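Local structure of lipoteichoic acid primase (Listeria monocytogenes, 4UOP) at residues B[64-69]-B[106-111]; B[100-105]-B[112-117]. The protein belongs to the sulfatase family, with an extracellular catalytic domain of mixed alpha/beta fold that binds a magnesium ion. All blocks are in the same frame, centred on the assembly; numbering follows the deposited sequence.

Contact 1: B[64-69]-B[106-111]; sequences QLESFQ and SNTADA. With MG (magnesium ion), chain J.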
# COMPACT_ATOMS: atom_id res chain seq x y z
N GLN B 64 -0.84 -4.87 -22.97
CA GLN B 64 -0.47 -5.17 -21.60
C GLN B 64 -1.15 -6.48 -21.22
O GLN B 64 -2.38 -6.54 -21.15
CB GLN B 64 -0.93 -4.06 -20.67
CG GLN B 64 -0.52 -4.29 -19.23
CD GLN B 64 -0.85 -3.14 -18.31
OE1 GLN B 64 -0.24 -2.06 -18.36
NE2 GLN B 64 -1.82 -3.37 -17.43
N LEU B 65 -0.34 -7.50 -20.99
CA LEU B 65 -0.81 -8.87 -20.77
C LEU B 65 -0.91 -9.18 -19.28
O LEU B 65 0.10 -9.25 -18.57
CB LEU B 65 0.14 -9.84 -21.46
CG LEU B 65 0.25 -9.65 -22.97
CD1 LEU B 65 1.51 -10.32 -23.47
CD2 LEU B 65 -0.98 -10.19 -23.68
N GLU B 66 -2.14 -9.39 -18.81
CA GLU B 66 -2.41 -9.58 -17.40
C GLU B 66 -1.67 -10.78 -16.78
O GLU B 66 -1.82 -11.92 -17.25
CB GLU B 66 -3.92 -9.75 -17.19
CG GLU B 66 -4.31 -10.02 -15.75
CD GLU B 66 -3.87 -8.91 -14.81
OE1 GLU B 66 -4.35 -7.77 -14.96
OE2 GLU B 66 -3.04 -9.17 -13.91
N SER B 67 -0.87 -10.51 -15.75
CA SER B 67 -0.24 -11.55 -14.92
C SER B 67 0.75 -12.49 -15.63
O SER B 67 1.11 -13.53 -15.07
CB SER B 67 -1.34 -12.37 -14.19
OG SER B 67 -1.99 -11.57 -13.21
N PHE B 68 1.24 -12.10 -16.81
CA PHE B 68 2.34 -12.81 -17.48
C PHE B 68 3.67 -12.49 -16.77
O PHE B 68 3.98 -11.32 -16.53
CB PHE B 68 2.46 -12.40 -18.95
CG PHE B 68 1.52 -13.11 -19.90
CD1 PHE B 68 0.16 -13.12 -19.70
CD2 PHE B 68 2.02 -13.71 -21.06
CE1 PHE B 68 -0.70 -13.74 -20.61
CE2 PHE B 68 1.17 -14.33 -21.97
CZ PHE B 68 -0.19 -14.33 -21.75
N GLN B 69 4.46 -13.52 -16.45
CA GLN B 69 5.79 -13.34 -15.87
C GLN B 69 6.79 -14.18 -16.63
O GLN B 69 6.50 -15.30 -17.06
CB GLN B 69 5.83 -13.67 -14.37
CG GLN B 69 5.41 -15.08 -14.01
CD GLN B 69 5.10 -15.21 -12.54
OE1 GLN B 69 4.04 -14.78 -12.09
NE2 GLN B 69 6.03 -15.78 -11.76
N SER B 106 -1.66 -0.93 -6.32
CA SER B 106 -2.71 -1.34 -7.26
C SER B 106 -2.06 -1.83 -8.56
O SER B 106 -1.89 -1.08 -9.50
CB SER B 106 -3.63 -0.15 -7.52
OG SER B 106 -4.77 -0.55 -8.26
N ASN B 107 -1.71 -3.11 -8.59
CA ASN B 107 -0.70 -3.57 -9.54
C ASN B 107 -0.98 -3.26 -11.04
O ASN B 107 -0.16 -2.63 -11.70
CB ASN B 107 -0.31 -5.02 -9.29
CG ASN B 107 -1.50 -5.95 -9.16
OD1 ASN B 107 -2.63 -5.61 -9.51
ND2 ASN B 107 -1.22 -7.16 -8.65
N THR B 108 -2.15 -3.66 -11.54
CA THR B 108 -2.49 -3.42 -12.93
C THR B 108 -2.49 -1.91 -13.28
O THR B 108 -1.91 -1.51 -14.27
CB THR B 108 -3.86 -4.01 -13.31
OG1 THR B 108 -3.92 -5.39 -12.90
CG2 THR B 108 -4.07 -3.93 -14.82
N ALA B 109 -3.14 -1.12 -12.43
CA ALA B 109 -3.20 0.32 -12.62
C ALA B 109 -1.84 0.99 -12.47
O ALA B 109 -1.56 1.97 -13.16
CB ALA B 109 -4.22 0.95 -11.68
N ASP B 110 -1.01 0.49 -11.55
CA ASP B 110 0.35 0.99 -11.40
C ASP B 110 1.20 0.69 -12.63
O ASP B 110 2.07 1.50 -12.99
CB ASP B 110 1.01 0.42 -10.14
CG ASP B 110 0.40 0.95 -8.86
OD1 ASP B 110 -0.28 2.00 -8.89
OD2 ASP B 110 0.63 0.34 -7.80
N ALA B 111 0.95 -0.43 -13.29
CA ALA B 111 1.63 -0.73 -14.54
C ALA B 111 1.26 0.30 -15.60
O ALA B 111 2.14 0.86 -16.25
CB ALA B 111 1.29 -2.13 -15.01
MG MG J . -2.81 -7.12 -13.31
O HOH W 1 -3.97 -7.61 -11.48

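Contact 2: B[100-105]-B[112-117]; sequences FQTVSK and EWSVYT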
# COMPACT_ATOMS: atom_id res chain seq x y z
N PHE B 100 11.56 -5.59 -15.93
CA PHE B 100 10.93 -5.69 -14.61
C PHE B 100 9.66 -4.88 -14.44
O PHE B 100 9.52 -3.80 -15.00
CB PHE B 100 11.92 -5.26 -13.54
CG PHE B 100 13.15 -6.09 -13.48
CD1 PHE B 100 13.15 -7.30 -12.78
CD2 PHE B 100 14.32 -5.69 -14.13
CE1 PHE B 100 14.30 -8.06 -12.70
CE2 PHE B 100 15.46 -6.46 -14.05
CZ PHE B 100 15.46 -7.64 -13.35
N GLN B 101 8.73 -5.43 -13.66
CA GLN B 101 7.56 -4.70 -13.23
C GLN B 101 7.98 -3.54 -12.32
O GLN B 101 8.94 -3.65 -11.58
CB GLN B 101 6.61 -5.63 -12.44
CG GLN B 101 7.20 -6.23 -11.18
CD GLN B 101 6.22 -7.07 -10.39
OE1 GLN B 101 5.76 -8.10 -10.87
NE2 GLN B 101 5.90 -6.63 -9.18
N THR B 102 7.25 -2.43 -12.40
CA THR B 102 7.42 -1.31 -11.51
C THR B 102 6.04 -0.92 -11.01
O THR B 102 5.41 0.00 -11.55
CB THR B 102 8.12 -0.11 -12.20
OG1 THR B 102 7.39 0.33 -13.36
CG2 THR B 102 9.53 -0.47 -12.61
N VAL B 103 5.55 -1.66 -10.02
CA VAL B 103 4.19 -1.48 -9.53
C VAL B 103 4.20 -1.32 -8.02
O VAL B 103 5.22 -1.53 -7.38
CB VAL B 103 3.24 -2.63 -9.96
CG1 VAL B 103 3.18 -2.73 -11.47
CG2 VAL B 103 3.65 -3.96 -9.36
N SER B 104 3.05 -0.96 -7.47
CA SER B 104 2.93 -0.70 -6.05
C SER B 104 1.61 -1.29 -5.51
O SER B 104 1.38 -2.49 -5.67
CB SER B 104 2.99 0.83 -5.86
OG SER B 104 2.92 1.13 -4.50
N LYS B 105 0.74 -0.46 -4.94
CA LYS B 105 -0.46 -0.89 -4.23
C LYS B 105 -1.52 -1.50 -5.14
O LYS B 105 -2.22 -2.45 -4.77
CB LYS B 105 -1.12 0.34 -3.55
CG LYS B 105 -0.85 0.46 -2.06
CD LYS B 105 -1.39 1.78 -1.46
CE LYS B 105 -2.74 1.56 -0.77
NZ LYS B 105 -3.60 2.77 -0.60
N GLU B 112 -0.04 0.55 -15.76
CA GLU B 112 -0.50 1.55 -16.70
C GLU B 112 0.09 2.91 -16.36
O GLU B 112 0.55 3.62 -17.26
CB GLU B 112 -2.02 1.63 -16.67
CG GLU B 112 -2.73 0.40 -17.24
CD GLU B 112 -4.22 0.65 -17.39
OE1 GLU B 112 -4.60 1.39 -18.31
OE2 GLU B 112 -5.00 0.13 -16.55
N TRP B 113 0.06 3.27 -15.08
CA TRP B 113 0.63 4.54 -14.62
C TRP B 113 2.08 4.70 -15.08
O TRP B 113 2.48 5.77 -15.62
CB TRP B 113 0.55 4.67 -13.09
CG TRP B 113 1.19 5.93 -12.60
CD1 TRP B 113 2.49 6.10 -12.27
CD2 TRP B 113 0.57 7.21 -12.46
NE1 TRP B 113 2.73 7.41 -11.91
CE2 TRP B 113 1.56 8.11 -12.02
CE3 TRP B 113 -0.73 7.68 -12.65
CZ2 TRP B 113 1.29 9.45 -11.77
CZ3 TRP B 113 -1.00 9.01 -12.40
CH2 TRP B 113 -0.00 9.88 -11.96
N SER B 114 2.88 3.68 -14.80
CA SER B 114 4.31 3.65 -15.13
C SER B 114 4.54 3.81 -16.62
O SER B 114 5.38 4.61 -17.05
CB SER B 114 4.93 2.33 -14.66
OG SER B 114 5.00 2.28 -13.26
N VAL B 115 3.78 3.07 -17.40
CA VAL B 115 3.94 3.10 -18.84
C VAL B 115 3.51 4.44 -19.45
O VAL B 115 4.26 5.03 -20.25
CB VAL B 115 3.21 1.91 -19.49
CG1 VAL B 115 3.26 2.00 -21.01
CG2 VAL B 115 3.85 0.61 -19.01
N TYR B 116 2.35 4.96 -19.06
CA TYR B 116 1.86 6.19 -19.68
C TYR B 116 2.65 7.44 -19.26
O TYR B 116 2.82 8.35 -20.07
CB TYR B 116 0.38 6.44 -19.37
CG TYR B 116 -0.56 5.30 -19.70
CD1 TYR B 116 -0.30 4.42 -20.73
CD2 TYR B 116 -1.73 5.12 -18.97
CE1 TYR B 116 -1.17 3.37 -21.01
CE2 TYR B 116 -2.60 4.08 -19.24
CZ TYR B 116 -2.31 3.21 -20.26
OH TYR B 116 -3.17 2.16 -20.52
N THR B 117 3.09 7.48 -18.00
CA THR B 117 3.64 8.70 -17.40
C THR B 117 5.16 8.72 -17.29
O THR B 117 5.74 9.81 -17.15
CB THR B 117 3.08 9.00 -15.98
OG1 THR B 117 3.59 8.05 -15.02
CG2 THR B 117 1.57 8.97 -15.98

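Contact 1: B[64-69]-B[106-111]
Glu-66 and Thr-108 face each other across a magnesium ion because of how their torsions are set. In Glu-66, CG lies anti to the backbone N (chi1 177°) and the chain then bends at chi2 (59°), so that both carboxylate oxygens reach the metal. In Thr-108, chi1 of -51° sets OG1 anti to the carbonyl carbon and turns it to the ion, while CG2 is directed to Gln-64. The carboxylate is bidentate, with OE1 of Glu-66 at 2.3 Å and OE2 at 2.1 Å from magnesium. From the helix side OG1 of Thr-108 binds the same ion at 2.1 Å. These side chains cross at about a right angle, and OE1 of Glu-66 and OG1 of Thr-108, 3.2 Å apart, are fellow ligands rather than hydrogen-bond partners. A water, Asp-284 and His-285 complete six ligand atoms.

A second shell positions the first. Ser-67 OG donates to the anti lone pair of Glu-66 OE2 at 2.7 Å, and the bound water donates to Asn-107 OD1. That same amide oxygen accepts the N-H of Thr-108 at 2.9 Å, the donor lying tilted from the carbonyl plane; Asn-107 ND2 meanwhile binds Asp-244 of the second subunit.

Beside the ion the contact is van der Waals packing of an amide against two methyl groups. The extended side chain of Gln-64 brings NE2 to 3.5 Å from CG2 of Thr-108 and OE1 alongside CB of Ala-111, while OE1 also hydrogen-bonds Tyr-282.

The site thus illustrates how strand 59-65, through the type II turn at its end, and the first turn of helix 107-117 can be joined without any direct hydrogen bond. Magnesium is the polar link, with the packing of Gln-64 beside it, and its charge would be expected to polarise the buried oxygens around it.

Contact 2: B[100-105]-B[112-117]
Thr-102 and Ser-114 meet through polar atoms at the point where the loop after strand 94-100 runs past helix 107-117. Ser-114 OG lies 2.9 Å from Thr-102 O, a distance suited to a hydrogen bond, but its one proton also has Asp-110 O within reach, one turn back in the helix, so which of the two it serves is not settled. A close approach of side chains accompanies this: with OG1 of Thr-102 set between the backbone N and the carbonyl carbon (chi1 57°), that oxygen comes to 3.1 Å from OG and 3.4 Å from CB of Ser-114.

Other polar bonds belong to the helix itself. Thr-117 OG1 donates to Trp-113 O at 2.6 Å, from the opposite face of the carbonyl plane to Thr-117 N, so one oxygen is gripped twice. Tyr-116 OH donates to the anti lone pair of Glu-112 OE1 at 2.7 Å, and the other oxygen of that carboxylate forms a salt bridge with Arg-163.

In the fold, the contact lies between two sheets: Thr-102 touches strand 371-373 of the antiparallel sheet, whereas Tyr-116, further along the helix, packs on strand 214-219 of the large mixed sheet.

How the contacts relate
Both contacts draw on helix 107-117: contact 1 uses its first turn and contact 2 its later part, and their centres are 8 Å apart. Asp-110 joins them. Its OD2 accepts from Ser-106 N at 3.0 Å and makes a weak hydrogen bond with Ser-104 N, 2.8 Å away, so one carboxylate holds the loop against the start of the helix. Gln-64 OE1 also packs 3.7 Å from Glu-112 CG, and Val-103 CG1 rests 3.7 Å from Ala-111 N. Only contact 1 supplies ligands to magnesium; the side chain of Ser-114 in contact 2 is about 12 Å from the ion, where the loop passes the same helix farther along.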